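Local coordinates for glucose-6-phosphate 1-dehydrogenase (Kluyveromyces lactis, PDB 7E6I), which catalyses the NADP-dependent oxidation of glucose 6-phosphate to 6-phosphogluconolactone, probably the rate-limiting first step of the oxidative pentose phosphate pathway, at residues F30-E35 with S417-A422; E59-F64 with E79-V84; L122-P125 with D131-S134. All coordinates share one frame; numbering follows the deposited sequence.

Interaction 1: residues F30-E35 with S417-A422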
ATOM      1  N   PHE A  30       8.692  -1.373 -17.767  1.00 43.34           N
ATOM      2  CA  PHE A  30       8.440  -2.022 -19.047  1.00 47.33           C
ATOM      3  C   PHE A  30       6.950  -2.063 -19.355  1.00 47.82           C
ATOM      4  O   PHE A  30       6.528  -1.731 -20.468  1.00 48.88           O
ATOM      5  CB  PHE A  30       9.022  -3.432 -19.058  1.00 50.36           C
ATOM      6  CG  PHE A  30       8.585  -4.238 -20.240  1.00 53.64           C
ATOM      7  CD1 PHE A  30       8.874  -3.805 -21.533  1.00 53.33           C
ATOM      8  CD2 PHE A  30       7.849  -5.401 -20.067  1.00 52.93           C
ATOM      9  CE1 PHE A  30       8.456  -4.534 -22.635  1.00 53.50           C
ATOM     10  CE2 PHE A  30       7.428  -6.133 -21.159  1.00 55.15           C
ATOM     11  CZ  PHE A  30       7.733  -5.701 -22.449  1.00 57.01           C
ATOM     12  N   GLY A  31       6.139  -2.475 -18.376  1.00 47.94           N
ATOM     13  CA  GLY A  31       4.699  -2.504 -18.580  1.00 47.41           C
ATOM     14  C   GLY A  31       4.155  -1.175 -19.058  1.00 45.41           C
ATOM     15  O   GLY A  31       3.349  -1.122 -19.985  1.00 49.25           O
ATOM     16  N   LEU A  32       4.592  -0.085 -18.433  1.00 42.65           N
ATOM     17  CA  LEU A  32       4.217   1.239 -18.908  1.00 43.39           C
ATOM     18  C   LEU A  32       4.657   1.443 -20.353  1.00 49.98           C
ATOM     19  O   LEU A  32       3.905   2.005 -21.164  1.00 48.18           O
ATOM     20  CB  LEU A  32       4.833   2.304 -18.005  1.00 43.39           C
ATOM     21  CG  LEU A  32       4.109   2.633 -16.702  1.00 39.05           C
ATOM     22  CD1 LEU A  32       4.994   3.501 -15.808  1.00 38.20           C
ATOM     23  CD2 LEU A  32       2.823   3.343 -17.000  1.00 40.70           C
ATOM     24  N   TYR A  33       5.869   0.981 -20.698  1.00 48.21           N
ATOM     25  CA  TYR A  33       6.360   1.140 -22.066  1.00 51.10           C
ATOM     26  C   TYR A  33       5.579   0.251 -23.027  1.00 50.95           C
ATOM     27  O   TYR A  33       5.116   0.708 -24.081  1.00 48.22           O
ATOM     28  CB  TYR A  33       7.861   0.827 -22.140  1.00 51.11           C
ATOM     29  CG  TYR A  33       8.407   0.901 -23.555  1.00 55.52           C
ATOM     30  CD1 TYR A  33       8.770   2.125 -24.116  1.00 57.32           C
ATOM     31  CD2 TYR A  33       8.536  -0.242 -24.342  1.00 56.50           C
ATOM     32  CE1 TYR A  33       9.259   2.204 -25.420  1.00 55.61           C
ATOM     33  CE2 TYR A  33       9.016  -0.168 -25.647  1.00 59.94           C
ATOM     34  CZ  TYR A  33       9.377   1.058 -26.173  1.00 58.75           C
ATOM     35  OH  TYR A  33       9.859   1.148 -27.457  1.00 63.69           O
ATOM     36  N   ARG A  34       5.406  -1.020 -22.655  1.00 49.53           N
ATOM     37  CA  ARG A  34       4.744  -1.993 -23.513  1.00 49.16           C
ATOM     38  C   ARG A  34       3.340  -1.548 -23.898  1.00 52.12           C
ATOM     39  O   ARG A  34       2.892  -1.798 -25.023  1.00 50.32           O
ATOM     40  CB  ARG A  34       4.720  -3.336 -22.793  1.00 48.28           C
ATOM     41  CG  ARG A  34       3.874  -4.396 -23.418  1.00 52.57           C
ATOM     42  CD  ARG A  34       3.573  -5.500 -22.413  1.00 55.61           C
ATOM     43  NE  ARG A  34       2.562  -5.073 -21.450  1.00 57.29           N
ATOM     44  CZ  ARG A  34       2.587  -5.350 -20.152  1.00 55.15           C
ATOM     45  NH1 ARG A  34       3.574  -6.067 -19.627  1.00 53.92           N
ATOM     46  NH2 ARG A  34       1.615  -4.904 -19.373  1.00 54.06           N
ATOM     47  N   GLU A  35       2.640  -0.868 -22.998  1.00 52.38           N
ATOM     48  CA  GLU A  35       1.295  -0.397 -23.271  1.00 48.24           C
ATOM     49  C   GLU A  35       1.274   1.047 -23.753  1.00 48.06           C
ATOM     50  O   GLU A  35       0.203   1.653 -23.835  1.00 48.83           O
ATOM     51  CB  GLU A  35       0.431  -0.575 -22.027  1.00 49.32           C
ATOM     52  CG  GLU A  35       0.521  -1.981 -21.438  1.00 51.52           C
ATOM     53  CD  GLU A  35      -0.343  -2.992 -22.183  1.00 53.83           C
ATOM     54  OE1 GLU A  35      -0.260  -4.198 -21.859  1.00 51.84           O
ATOM     55  OE2 GLU A  35      -1.113  -2.576 -23.082  1.00 54.64           O
ATOM     56  N   SER A 417       1.084   1.817 -12.057  1.00 32.22           N
ATOM     57  CA  SER A 417       0.210   2.954 -11.815  1.00 30.60           C
ATOM     58  C   SER A 417       0.945   4.058 -11.069  1.00 32.90           C
ATOM     59  O   SER A 417       0.789   5.248 -11.381  1.00 28.30           O
ATOM     60  CB  SER A 417      -1.019   2.487 -11.029  1.00 31.30           C
ATOM     61  OG  SER A 417      -1.804   3.577 -10.565  1.00 31.33           O
ATOM     62  N   LEU A 418       1.774   3.677 -10.094  1.00 31.13           N
ATOM     63  CA  LEU A 418       2.372   4.665  -9.207  1.00 32.39           C
ATOM     64  C   LEU A 418       3.489   5.433  -9.900  1.00 33.38           C
ATOM     65  O   LEU A 418       3.610   6.652  -9.727  1.00 33.51           O
ATOM     66  CB  LEU A 418       2.881   3.982  -7.941  1.00 31.43           C
ATOM     67  CG  LEU A 418       1.782   3.688  -6.918  1.00 30.64           C
ATOM     68  CD1 LEU A 418       2.305   2.844  -5.766  1.00 28.73           C
ATOM     69  CD2 LEU A 418       1.169   4.980  -6.415  1.00 30.54           C
ATOM     70  N   ILE A 419       4.324   4.742 -10.677  1.00 31.17           N
ATOM     71  CA  ILE A 419       5.382   5.430 -11.410  1.00 33.58           C
ATOM     72  C   ILE A 419       4.778   6.395 -12.420  1.00 34.69           C
ATOM     73  O   ILE A 419       5.212   7.552 -12.542  1.00 33.38           O
ATOM     74  CB  ILE A 419       6.314   4.407 -12.088  1.00 35.68           C
ATOM     75  CG1 ILE A 419       7.204   3.733 -11.045  1.00 32.69           C
ATOM     76  CG2 ILE A 419       7.162   5.078 -13.156  1.00 33.11           C
ATOM     77  CD1 ILE A 419       7.974   2.553 -11.576  1.00 35.48           C
ATOM     78  N   ARG A 420       3.764   5.934 -13.157  1.00 34.54           N
ATOM     79  CA  ARG A 420       2.996   6.826 -14.016  1.00 33.92           C
ATOM     80  C   ARG A 420       2.585   8.096 -13.279  1.00 36.92           C
ATOM     81  O   ARG A 420       2.845   9.212 -13.750  1.00 37.58           O
ATOM     82  CB  ARG A 420       1.764   6.103 -14.542  1.00 36.27           C
ATOM     83  CG  ARG A 420       0.932   6.970 -15.466  1.00 42.56           C
ATOM     84  CD  ARG A 420       1.610   7.049 -16.800  1.00 46.52           C
ATOM     85  NE  ARG A 420       1.261   8.223 -17.605  1.00 52.46           N
ATOM     86  CZ  ARG A 420       0.046   8.507 -18.064  1.00 54.82           C
ATOM     87  NH1 ARG A 420      -0.994   7.717 -17.795  1.00 52.17           N
ATOM     88  NH2 ARG A 420      -0.128   9.597 -18.798  1.00 50.88           N
ATOM     89  N   ASP A 421       1.948   7.939 -12.107  1.00 32.77           N
ATOM     90  CA  ASP A 421       1.461   9.102 -11.366  1.00 34.50           C
ATOM     91  C   ASP A 421       2.599  10.048 -11.007  1.00 35.89           C
ATOM     92  O   ASP A 421       2.437  11.280 -11.043  1.00 31.97           O
ATOM     93  CB  ASP A 421       0.738   8.658 -10.099  1.00 34.23           C
ATOM     94  CG  ASP A 421      -0.629   8.076 -10.375  1.00 38.32           C
ATOM     95  OD1 ASP A 421      -1.019   8.000 -11.564  1.00 41.19           O
ATOM     96  OD2 ASP A 421      -1.313   7.687  -9.395  1.00 38.49           O
ATOM     97  N   ALA A 422       3.753   9.486 -10.633  1.00 35.06           N
ATOM     98  CA  ALA A 422       4.929  10.299 -10.349  1.00 35.69           C
ATOM     99  C   ALA A 422       5.379  11.062 -11.594  1.00 36.43           C
ATOM    100  O   ALA A 422       5.666  12.265 -11.530  1.00 33.71           O
ATOM    101  CB  ALA A 422       6.050   9.412  -9.809  1.00 30.18           C
TER
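L32 and R420 bring the two helical segments closest together, with 7.5 Å between L32 CA and R420 CA, and L32 alone carries the contact from the 30-35 side. No hydrogen bond or salt bridge joins the segments; this is a leucine fitted against one turn of a neighbouring helix. Its two methyls divide the work. With CD1 anti to CA (chi2 169°), that branch stretches furthest and settles where the turn passes from I419 to R420: CD1 lies 3.8 Å from I419 CG2 and equally 3.8 Å from the backbone R420 N. The other methyl, CD2, rests 3.8 Å from R420 CB and 3.9 Å from R420 CD. The arginine offers both carbons because its chain bends at chi2 (76°), which brings CD back to the leucine, and the two side chains cross obliquely. With an alanine here, both methyls would be gone, and a gap would probably open between the helices, leaving I419 CG2 and the bend of R420 without their apolar mate. Away from the contact, R34 grips OE1 of its neighbour E35 side-on through NE and NH2, a local salt bridge at the helix end, while its NH1 bonds to K66 O. Across the other helix, L418 and A422 pack on I181 and F179 of strand 178-181. The arrangement is helix-to-helix packing at the Rossmann-type coenzyme domain: helix 19-34, the first of that domain, meets helix 414-423 from the C-terminal part of the chain.

Interaction 2: residues E59-F64 with E79-V84; sequences EKVKPF and EFLSMV
L81 points its forked end at V61 and K62, and the closer part of the contact belongs to the lysine rather than to the valine. L81 CD1, the branch that runs on furthest from the backbone, sits 3.7 Å from K62 CD, with K62 CG at 4.1 Å. The two side chains cross at about a right angle, the leucine meeting the lysine partway along its aliphatic stem. That stem lies across the leucine because CG is anti to the backbone N (chi1 -170°) and the next two torsions keep the chain extended. L81 CD2 meets the buried V61 more loosely, 4.2 Å from V61 CG2. Beyond CD the character changes: the lysine bends at its last torsion, and its NZ makes a weak hydrogen bond to N78 OD1. The lysine thus gives its apolar stem to L81 and carries its charged end on to a polar partner. E59 and S82 are exposed and take no part; S82 OG bonds to E79 O of its own helix. L81 also touches L65 in the intervening loop, while F80 packs on F30 of helix 19-34 and on I44 of strand 43-48. R58 of helix 54-61 donates to V84 O, fastening the first residue of edge strand 84-88 to the helix that lies beside helix 74-83.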
ATOM      1  N   GLU A  59      20.047  -8.295 -18.925  1.00 59.27           N
ATOM      2  CA  GLU A  59      19.802  -9.722 -18.790  1.00 61.96           C
ATOM      3  C   GLU A  59      19.354 -10.084 -17.389  1.00 59.04           C
ATOM      4  O   GLU A  59      18.711 -11.119 -17.206  1.00 60.73           O
ATOM      5  CB  GLU A  59      21.052 -10.514 -19.172  1.00 62.55           C
ATOM      6  CG  GLU A  59      21.462 -10.345 -20.633  1.00 68.91           C
ATOM      7  CD  GLU A  59      20.483 -10.990 -21.612  1.00 73.88           C
ATOM      8  OE1 GLU A  59      19.710 -11.886 -21.199  1.00 73.87           O
ATOM      9  OE2 GLU A  59      20.497 -10.605 -22.804  1.00 77.02           O
ATOM     10  N   LYS A  60      19.671  -9.254 -16.399  1.00 59.73           N
ATOM     11  CA  LYS A  60      19.214  -9.518 -15.040  1.00 59.45           C
ATOM     12  C   LYS A  60      17.707  -9.304 -14.910  1.00 55.67           C
ATOM     13  O   LYS A  60      17.031 -10.028 -14.169  1.00 54.61           O
ATOM     14  CB  LYS A  60      19.981  -8.627 -14.061  1.00 59.84           C
ATOM     15  CG  LYS A  60      20.066  -9.145 -12.634  1.00 64.92           C
ATOM     16  CD  LYS A  60      20.857  -8.173 -11.755  1.00 64.77           C
ATOM     17  CE  LYS A  60      21.592  -8.890 -10.619  1.00 66.59           C
ATOM     18  NZ  LYS A  60      20.811  -8.874  -9.340  1.00 67.01           N
ATOM     19  N   VAL A  61      17.156  -8.326 -15.625  1.00 54.33           N
ATOM     20  CA  VAL A  61      15.768  -7.927 -15.399  1.00 55.55           C
ATOM     21  C   VAL A  61      14.822  -8.565 -16.412  1.00 55.17           C
ATOM     22  O   VAL A  61      13.637  -8.761 -16.121  1.00 52.24           O
ATOM     23  CB  VAL A  61      15.632  -6.392 -15.408  1.00 50.76           C
ATOM     24  CG1 VAL A  61      16.747  -5.745 -14.594  1.00 49.56           C
ATOM     25  CG2 VAL A  61      15.637  -5.868 -16.817  1.00 51.32           C
ATOM     26  N   LYS A  62      15.341  -8.911 -17.600  1.00 57.20           N
ATOM     27  CA  LYS A  62      14.594  -9.571 -18.669  1.00 55.57           C
ATOM     28  C   LYS A  62      13.735 -10.735 -18.173  1.00 54.22           C
ATOM     29  O   LYS A  62      12.581 -10.862 -18.604  1.00 54.03           O
ATOM     30  CB  LYS A  62      15.557 -10.052 -19.759  1.00 59.27           C
ATOM     31  CG  LYS A  62      14.893 -10.539 -21.036  1.00 63.11           C
ATOM     32  CD  LYS A  62      15.876 -10.530 -22.208  1.00 66.06           C
ATOM     33  CE  LYS A  62      15.292 -11.201 -23.454  1.00 69.15           C
ATOM     34  NZ  LYS A  62      15.812 -10.620 -24.736  1.00 69.54           N
ATOM     35  N   PRO A  63      14.227 -11.603 -17.278  1.00 54.89           N
ATOM     36  CA  PRO A  63      13.379 -12.711 -16.804  1.00 52.98           C
ATOM     37  C   PRO A  63      12.148 -12.268 -16.053  1.00 54.24           C
ATOM     38  O   PRO A  63      11.312 -13.118 -15.730  1.00 57.72           O
ATOM     39  CB  PRO A  63      14.312 -13.511 -15.888  1.00 50.05           C
ATOM     40  CG  PRO A  63      15.655 -13.191 -16.367  1.00 54.95           C
ATOM     41  CD  PRO A  63      15.611 -11.763 -16.793  1.00 56.38           C
ATOM     42  N   PHE A  64      11.999 -10.979 -15.759  1.00 55.01           N
ATOM     43  CA  PHE A  64      10.881 -10.512 -14.959  1.00 53.82           C
ATOM     44  C   PHE A  64       9.948  -9.588 -15.711  1.00 54.97           C
ATOM     45  O   PHE A  64       8.838  -9.331 -15.223  1.00 59.26           O
ATOM     46  CB  PHE A  64      11.396  -9.814 -13.693  1.00 50.62           C
ATOM     47  CG  PHE A  64      12.236 -10.705 -12.828  1.00 49.89           C
ATOM     48  CD1 PHE A  64      11.650 -11.688 -12.049  1.00 51.41           C
ATOM     49  CD2 PHE A  64      13.619 -10.590 -12.828  1.00 50.18           C
ATOM     50  CE1 PHE A  64      12.430 -12.525 -11.258  1.00 53.23           C
ATOM     51  CE2 PHE A  64      14.399 -11.414 -12.046  1.00 50.36           C
ATOM     52  CZ  PHE A  64      13.809 -12.383 -11.259  1.00 52.63           C
ATOM     53  N   GLU A  79      13.232  -3.468 -27.517  1.00 63.29           N
ATOM     54  CA  GLU A  79      13.148  -2.012 -27.570  1.00 64.69           C
ATOM     55  C   GLU A  79      13.424  -1.404 -26.201  1.00 65.56           C
ATOM     56  O   GLU A  79      14.273  -0.517 -26.055  1.00 62.90           O
ATOM     57  CB  GLU A  79      11.763  -1.600 -28.052  1.00 65.45           C
ATOM     58  CG  GLU A  79      11.655  -1.268 -29.504  1.00 65.06           C
ATOM     59  CD  GLU A  79      10.225  -0.982 -29.891  1.00 71.32           C
ATOM     60  OE1 GLU A  79       9.350  -1.808 -29.553  1.00 72.44           O
ATOM     61  OE2 GLU A  79       9.973   0.072 -30.513  1.00 75.38           O
ATOM     62  N   PHE A  80      12.712  -1.893 -25.181  1.00 63.19           N
ATOM     63  CA  PHE A  80      12.832  -1.350 -23.832  1.00 59.95           C
ATOM     64  C   PHE A  80      14.244  -1.530 -23.280  1.00 59.53           C
ATOM     65  O   PHE A  80      14.844  -0.581 -22.758  1.00 54.16           O
ATOM     66  CB  PHE A  80      11.803  -2.023 -22.926  1.00 57.96           C
ATOM     67  CG  PHE A  80      11.925  -1.647 -21.485  1.00 55.07           C
ATOM     68  CD1 PHE A  80      11.526  -0.393 -21.047  1.00 52.47           C
ATOM     69  CD2 PHE A  80      12.444  -2.543 -20.564  1.00 53.56           C
ATOM     70  CE1 PHE A  80      11.638  -0.043 -19.721  1.00 48.17           C
ATOM     71  CE2 PHE A  80      12.555  -2.195 -19.231  1.00 52.30           C
ATOM     72  CZ  PHE A  80      12.153  -0.945 -18.809  1.00 47.06           C
ATOM     73  N   LEU A  81      14.785  -2.751 -23.373  1.00 60.97           N
ATOM     74  CA  LEU A  81      16.123  -3.018 -22.851  1.00 58.30           C
ATOM     75  C   LEU A  81      17.150  -2.074 -23.460  1.00 55.68           C
ATOM     76  O   LEU A  81      18.087  -1.641 -22.783  1.00 54.14           O
ATOM     77  CB  LEU A  81      16.506  -4.476 -23.111  1.00 58.89           C
ATOM     78  CG  LEU A  81      15.655  -5.510 -22.364  1.00 58.75           C
ATOM     79  CD1 LEU A  81      16.292  -6.892 -22.377  1.00 62.33           C
ATOM     80  CD2 LEU A  81      15.442  -5.058 -20.940  1.00 57.57           C
ATOM     81  N   SER A  82      16.969  -1.716 -24.729  1.00 56.91           N
ATOM     82  CA  SER A  82      17.896  -0.802 -25.382  1.00 56.16           C
ATOM     83  C   SER A  82      17.849   0.605 -24.795  1.00 57.44           C
ATOM     84  O   SER A  82      18.795   1.371 -24.993  1.00 60.05           O
ATOM     85  CB  SER A  82      17.606  -0.746 -26.881  1.00 55.07           C
ATOM     86  OG  SER A  82      16.833   0.396 -27.197  1.00 55.75           O
ATOM     87  N   MET A  83      16.779   0.971 -24.091  1.00 58.10           N
ATOM     88  CA  MET A  83      16.727   2.258 -23.401  1.00 56.01           C
ATOM     89  C   MET A  83      17.378   2.219 -22.027  1.00 53.27           C
ATOM     90  O   MET A  83      17.568   3.275 -21.415  1.00 53.89           O
ATOM     91  CB  MET A  83      15.277   2.724 -23.266  1.00 53.65           C
ATOM     92  CG  MET A  83      14.383   2.190 -24.356  1.00 55.51           C
ATOM     93  SD  MET A  83      12.642   2.621 -24.133  1.00 57.52           S
ATOM     94  CE  MET A  83      12.739   4.374 -23.835  1.00 51.54           C
ATOM     95  N   VAL A  84      17.733   1.037 -21.544  1.00 53.72           N
ATOM     96  CA  VAL A  84      18.252   0.838 -20.199  1.00 52.35           C
ATOM     97  C   VAL A  84      19.766   0.746 -20.267  1.00 56.62           C
ATOM     98  O   VAL A  84      20.320   0.068 -21.143  1.00 57.44           O
ATOM     99  CB  VAL A  84      17.656  -0.437 -19.580  1.00 50.24           C
ATOM    100  CG1 VAL A  84      18.462  -0.871 -18.388  1.00 50.42           C
ATOM    101  CG2 VAL A  84      16.209  -0.210 -19.216  1.00 54.56           C
TER

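Interaction 3: residues L122-P125 with D131-S134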
ATOM      1  N   LEU A 122      14.410   5.364  -5.747  1.00 35.65           N
ATOM      2  CA  LEU A 122      15.389   4.937  -4.741  1.00 39.31           C
ATOM      3  C   LEU A 122      15.008   3.564  -4.183  1.00 39.74           C
ATOM      4  O   LEU A 122      14.441   3.434  -3.098  1.00 40.21           O
ATOM      5  CB  LEU A 122      15.497   5.981  -3.631  1.00 37.69           C
ATOM      6  CG  LEU A 122      16.463   7.154  -3.790  1.00 37.60           C
ATOM      7  CD1 LEU A 122      16.333   7.816  -5.141  1.00 38.93           C
ATOM      8  CD2 LEU A 122      16.224   8.159  -2.685  1.00 36.83           C
ATOM      9  N   ALA A 123      15.354   2.513  -4.932  1.00 36.85           N
ATOM     10  CA  ALA A 123      15.008   1.143  -4.543  1.00 35.51           C
ATOM     11  C   ALA A 123      15.978   0.626  -3.478  1.00 39.74           C
ATOM     12  O   ALA A 123      16.697  -0.355  -3.659  1.00 41.88           O
ATOM     13  CB  ALA A 123      15.001   0.235  -5.762  1.00 35.05           C
ATOM     14  N   LEU A 124      15.980   1.306  -2.342  1.00 37.02           N
ATOM     15  CA  LEU A 124      16.988   1.112  -1.313  1.00 39.57           C
ATOM     16  C   LEU A 124      16.314   1.167   0.040  1.00 42.00           C
ATOM     17  O   LEU A 124      15.211   1.717   0.170  1.00 40.30           O
ATOM     18  CB  LEU A 124      18.079   2.195  -1.401  1.00 41.93           C
ATOM     19  CG  LEU A 124      18.940   2.213  -2.666  1.00 40.88           C
ATOM     20  CD1 LEU A 124      19.646   3.536  -2.828  1.00 41.95           C
ATOM     21  CD2 LEU A 124      19.945   1.080  -2.601  1.00 42.96           C
ATOM     22  N   PRO A 125      16.930   0.599   1.074  1.00 41.11           N
ATOM     23  CA  PRO A 125      16.405   0.759   2.433  1.00 41.86           C
ATOM     24  C   PRO A 125      16.691   2.157   2.948  1.00 43.74           C
ATOM     25  O   PRO A 125      17.593   2.843   2.442  1.00 43.65           O
ATOM     26  CB  PRO A 125      17.172  -0.302   3.234  1.00 43.60           C
ATOM     27  CG  PRO A 125      18.449  -0.469   2.484  1.00 43.95           C
ATOM     28  CD  PRO A 125      18.125  -0.266   1.041  1.00 41.01           C
ATOM     29  N   ASP A 131      21.800   9.133   2.626  1.00 44.27           N
ATOM     30  CA  ASP A 131      23.058   9.356   1.939  1.00 46.44           C
ATOM     31  C   ASP A 131      22.809   9.738   0.490  1.00 44.44           C
ATOM     32  O   ASP A 131      23.291  10.778   0.029  1.00 46.81           O
ATOM     33  CB  ASP A 131      23.957   8.121   2.050  1.00 50.50           C
ATOM     34  CG  ASP A 131      24.395   7.850   3.482  1.00 55.37           C
ATOM     35  OD1 ASP A 131      24.136   8.723   4.339  1.00 59.00           O
ATOM     36  OD2 ASP A 131      24.989   6.776   3.761  1.00 60.12           O
ATOM     37  N   VAL A 132      22.020   8.938  -0.233  1.00 42.74           N
ATOM     38  CA  VAL A 132      21.788   9.224  -1.650  1.00 43.41           C
ATOM     39  C   VAL A 132      21.084  10.560  -1.827  1.00 43.40           C
ATOM     40  O   VAL A 132      21.400  11.329  -2.744  1.00 45.03           O
ATOM     41  CB  VAL A 132      20.996   8.086  -2.312  1.00 43.44           C
ATOM     42  CG1 VAL A 132      20.758   8.408  -3.794  1.00 40.85           C
ATOM     43  CG2 VAL A 132      21.730   6.768  -2.135  1.00 42.45           C
ATOM     44  N   CYS A 133      20.115  10.861  -0.964  1.00 42.22           N
ATOM     45  CA  CYS A 133      19.411  12.135  -1.084  1.00 43.92           C
ATOM     46  C   CYS A 133      20.366  13.306  -0.888  1.00 46.67           C
ATOM     47  O   CYS A 133      20.356  14.261  -1.673  1.00 46.31           O
ATOM     48  CB  CYS A 133      18.249  12.190  -0.093  1.00 41.84           C
ATOM     49  SG  CYS A 133      16.805  11.230  -0.664  1.00 39.61           S
ATOM     50  N   SER A 134      21.209  13.242   0.151  1.00 44.24           N
ATOM     51  CA  SER A 134      22.284  14.218   0.306  1.00 48.87           C
ATOM     52  C   SER A 134      23.086  14.358  -0.978  1.00 51.11           C
ATOM     53  O   SER A 134      23.249  15.465  -1.508  1.00 51.31           O
ATOM     54  CB  SER A 134      23.216  13.819   1.452  1.00 47.63           C
ATOM     55  OG  SER A 134      22.520  13.784   2.679  1.00 50.78           O
TER
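An inverse gamma turn centred on A123 separates the two leucines of this contact: L122 meets V132 and C133, and L124 meets V132. The turn is closed by a weak bond from L124 N to L122 O (2.7 Å). It falls where strand 117-122 ends and helix 126-139 is about to begin, within the beta-alpha-beta framework of the Rossmann-type domain; P125 takes the N-cap position of that helix. The contact is therefore one that a strand end and its own following helix make with each other, five helical residues intervening, and it is wholly apolar. V132 serves both leucines by splitting its methyls. CG1 stands anti to the backbone N (chi1 180°) and is directed at L122, though loosely, 4.5 Å from L122 CG. CG2, the other branch, approaches L124 CD1 to 3.9 Å, the two side chains crossing at about a right angle. L122 also packs on V149 and V151 of the neighbouring strand 146-152, and F14 and Y91 touch both L124 and V132, so the contact continues into the core between sheet and helix. L124 lies close to G15 and R49, which by similarity bind NADP(+), placing this turn beside the probable coenzyme site, as expected at the C-terminal ends of the strands in such a fold. The closest approach is left to sulfur: L122 turns CD2 anti to its CA, and this outermost methyl stops 3.7 Å from C133 SG.

All three interactions belong wholly or partly to the coenzyme-binding domain and its six-stranded parallel sheet. Interactions 1 and 2 are neighbours, their centres 15 Å apart, and they share a helical layer: Y33 of helix 19-34 touches E79, F80 and M83 of helix 74-83. Interaction 3 stands about 21 and 23 Å, centre to centre, from the other two, and its helix 126-139 covers the opposite face of the sheet, as right-handed crossovers require. Along the chain, interaction 2 closes before interaction 3 opens, and interaction 1 spans both. Two local contacts thus help build the domain, while one long-range contact ties it to the C-terminal part.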